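Local structure of endonuclease 2 (Arabidopsis thaliana, 4CXP) at residues E163-D168 and E234-R239. The protein cleaves RNA and single-stranded DNA, and less readily double-stranded DNA, to 5'-phosphorylated products with the help of divalent metal ions. Residues are numbered along the deposited sequence; the frame is centred on the assembly and turned at random.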
loop_
_atom_site.group_PDB
_atom_site.type_symbol
_atom_site.label_atom_id
_atom_site.label_comp_id
_atom_site.label_asym_id
_atom_site.label_seq_id
_atom_site.Cartn_x
_atom_site.Cartn_y
_atom_site.Cartn_z
ATOM N N GLU A 163 -12.528 3.574 -6.634
ATOM C CA GLU A 163 -13.119 3.933 -7.919
ATOM C C GLU A 163 -14.493 4.558 -7.747
ATOM O O GLU A 163 -14.844 5.507 -8.455
ATOM C CB GLU A 163 -13.221 2.703 -8.818
ATOM C CG GLU A 163 -11.927 2.207 -9.404
ATOM C CD GLU A 163 -12.062 0.797 -10.004
ATOM O OE1 GLU A 163 -13.098 0.117 -9.797
ATOM O OE2 GLU A 163 -11.109 0.336 -10.645
ATOM N N THR A 164 -15.300 4.006 -6.855
ATOM C CA THR A 164 -16.634 4.529 -6.628
ATOM C C THR A 164 -16.553 5.908 -6.006
ATOM O O THR A 164 -17.314 6.810 -6.363
ATOM C CB THR A 164 -17.449 3.541 -5.786
ATOM O OG1 THR A 164 -17.511 2.296 -6.482
ATOM C CG2 THR A 164 -18.833 4.056 -5.528
ATOM N N ALA A 165 -15.623 6.104 -5.072
ATOM C CA ALA A 165 -15.425 7.435 -4.509
ATOM C C ALA A 165 -14.977 8.435 -5.583
ATOM O O ALA A 165 -15.495 9.553 -5.656
ATOM C CB ALA A 165 -14.433 7.398 -3.372
ATOM N N GLU A 166 -14.027 8.030 -6.421
ATOM C CA GLU A 166 -13.521 8.931 -7.461
ATOM C C GLU A 166 -14.651 9.409 -8.358
ATOM O O GLU A 166 -14.700 10.582 -8.717
ATOM C CB GLU A 166 -12.437 8.229 -8.253
ATOM C CG GLU A 166 -11.829 9.024 -9.391
ATOM C CD GLU A 166 -10.848 8.202 -10.242
ATOM O OE1 GLU A 166 -10.781 6.966 -10.064
ATOM O OE2 GLU A 166 -10.167 8.773 -11.130
ATOM N N ALA A 167 -15.545 8.499 -8.726
ATOM C CA ALA A 167 -16.676 8.842 -9.576
ATOM C C ALA A 167 -17.726 9.660 -8.818
ATOM O O ALA A 167 -18.043 10.780 -9.204
ATOM C CB ALA A 167 -17.297 7.573 -10.151
ATOM N N ASP A 168 -18.291 9.098 -7.764
ATOM C CA ASP A 168 -19.468 9.656 -7.145
ATOM C C ASP A 168 -19.157 10.860 -6.293
ATOM O O ASP A 168 -19.943 11.810 -6.254
ATOM C CB ASP A 168 -20.204 8.647 -6.241
ATOM C CG ASP A 168 -20.898 7.519 -6.959
ATOM O OD1 ASP A 168 -20.679 7.299 -8.157
ATOM O OD2 ASP A 168 -21.700 6.815 -6.252
ATOM N N GLU A 234 -23.926 1.589 2.776
ATOM C CA GLU A 234 -23.587 1.502 4.191
ATOM C C GLU A 234 -22.116 1.107 4.360
ATOM O O GLU A 234 -21.382 1.711 5.153
ATOM C CB GLU A 234 -24.496 0.515 4.911
ATOM C CG GLU A 234 -24.240 0.389 6.391
ATOM C CD GLU A 234 -25.157 -0.638 7.021
ATOM O OE1 GLU A 234 -24.840 -1.843 6.950
ATOM O OE2 GLU A 234 -26.198 -0.241 7.568
ATOM N N TYR A 235 -21.690 0.091 3.635
ATOM C CA TYR A 235 -20.305 -0.365 3.712
ATOM C C TYR A 235 -19.357 0.689 3.145
ATOM O O TYR A 235 -18.318 0.974 3.720
ATOM C CB TYR A 235 -20.156 -1.702 2.992
ATOM C CG TYR A 235 -18.829 -2.403 3.218
ATOM C CD1 TYR A 235 -17.714 -2.142 2.429
ATOM C CD2 TYR A 235 -18.689 -3.340 4.238
ATOM C CE1 TYR A 235 -16.534 -2.805 2.630
ATOM C CE2 TYR A 235 -17.495 -4.009 4.454
ATOM C CZ TYR A 235 -16.426 -3.751 3.628
ATOM O OH TYR A 235 -15.227 -4.394 3.771
ATOM N N PHE A 236 -19.706 1.249 1.996
ATOM C CA PHE A 236 -18.911 2.268 1.351
ATOM C C PHE A 236 -18.619 3.433 2.276
ATOM O O PHE A 236 -17.461 3.791 2.485
ATOM C CB PHE A 236 -19.628 2.726 0.078
ATOM C CG PHE A 236 -18.960 3.882 -0.616
ATOM C CD1 PHE A 236 -17.776 3.720 -1.295
ATOM C CD2 PHE A 236 -19.525 5.143 -0.573
ATOM C CE1 PHE A 236 -17.179 4.780 -1.950
ATOM C CE2 PHE A 236 -18.939 6.207 -1.212
ATOM C CZ PHE A 236 -17.755 6.032 -1.904
ATOM N N TYR A 237 -19.653 4.076 2.807
ATOM C CA TYR A 237 -19.434 5.279 3.598
ATOM C C TYR A 237 -18.723 4.981 4.900
ATOM O O TYR A 237 -17.949 5.793 5.383
ATOM C CB TYR A 237 -20.746 6.018 3.858
ATOM C CG TYR A 237 -21.311 6.690 2.639
ATOM C CD1 TYR A 237 -20.631 7.701 2.022
ATOM C CD2 TYR A 237 -22.551 6.327 2.147
ATOM C CE1 TYR A 237 -21.166 8.324 0.911
ATOM C CE2 TYR A 237 -23.095 6.943 1.048
ATOM C CZ TYR A 237 -22.390 7.934 0.420
ATOM O OH TYR A 237 -22.916 8.576 -0.678
ATOM N N SER A 238 -18.970 3.822 5.482
ATOM C CA SER A 238 -18.335 3.506 6.742
ATOM C C SER A 238 -16.873 3.102 6.585
ATOM O O SER A 238 -16.098 3.336 7.493
ATOM C CB SER A 238 -19.110 2.458 7.510
ATOM O OG SER A 238 -19.201 1.256 6.827
ATOM N N ARG A 239 -16.496 2.510 5.450
ATOM C CA ARG A 239 -15.119 2.079 5.227
ATOM C C ARG A 239 -14.275 3.113 4.508
ATOM O O ARG A 239 -13.053 3.012 4.545
ATOM C CB ARG A 239 -15.067 0.730 4.492
ATOM C CG ARG A 239 -15.227 -0.472 5.393
ATOM C CD ARG A 239 -16.511 -0.516 6.203
ATOM N NE ARG A 239 -16.568 -1.767 6.936
ATOM C CZ ARG A 239 -17.566 -2.136 7.703
ATOM N NH1 ARG A 239 -18.574 -1.306 7.907
ATOM N NH2 ARG A 239 -17.526 -3.322 8.267
HETATM O O HOH W 1 -21.751 8.310 -3.237
#
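Phe236 reaches from helix 233-262 to Thr164 and Ala165 near the end of helix 153-169, an apolar helix-helix contact within the mainly helical fold of the S1/P1 nuclease family. The phenyl ring arrives end-on: with CG anti to the backbone N (chi1 174°), it stretches straight across, and CE1 and CZ do the touching. Thr164 lays its methyl over one face of the ring, CG2 standing 4.0 Å from Phe236 CE1. Ala165 sits at the rim instead, its CA in the ring plane and 3.8 Å from Phe236 CZ. The Ala165 methyl comes almost as near, CB to Phe236 CZ being 3.9 Å. No direct hydrogen bond joins the two segments. The Thr164 hydroxyl is hydrogen-bonded to the carbonyl of Asn160 and to the indole NE1 of Trp146; its CG2 lies anti to the backbone N and meets the ring. Leu169, Trp146 and Tyr147 also touch the Phe236 side chain, which is buried where the two helices and strand 143-146 come together. Were Phe236 an alanine, the ring would be gone and a gap is likely to open beside the methyls of Thr164 and Ala165, which would lose their aromatic partner. Residues 163-168 belong to the substrate-binding region, and the Ala165 side chain is about 11 Å from that of Trp1, a zinc ligand. On its own helix, Phe236 puts CD2 over the centre of the Tyr237 ring, 3.7 Å above its plane. At the exposed margin a water bridges the segments: it lies 2.8 Å from Tyr237 OH and donates a weak, long bond of 3.4 Å to Asp168 OD2.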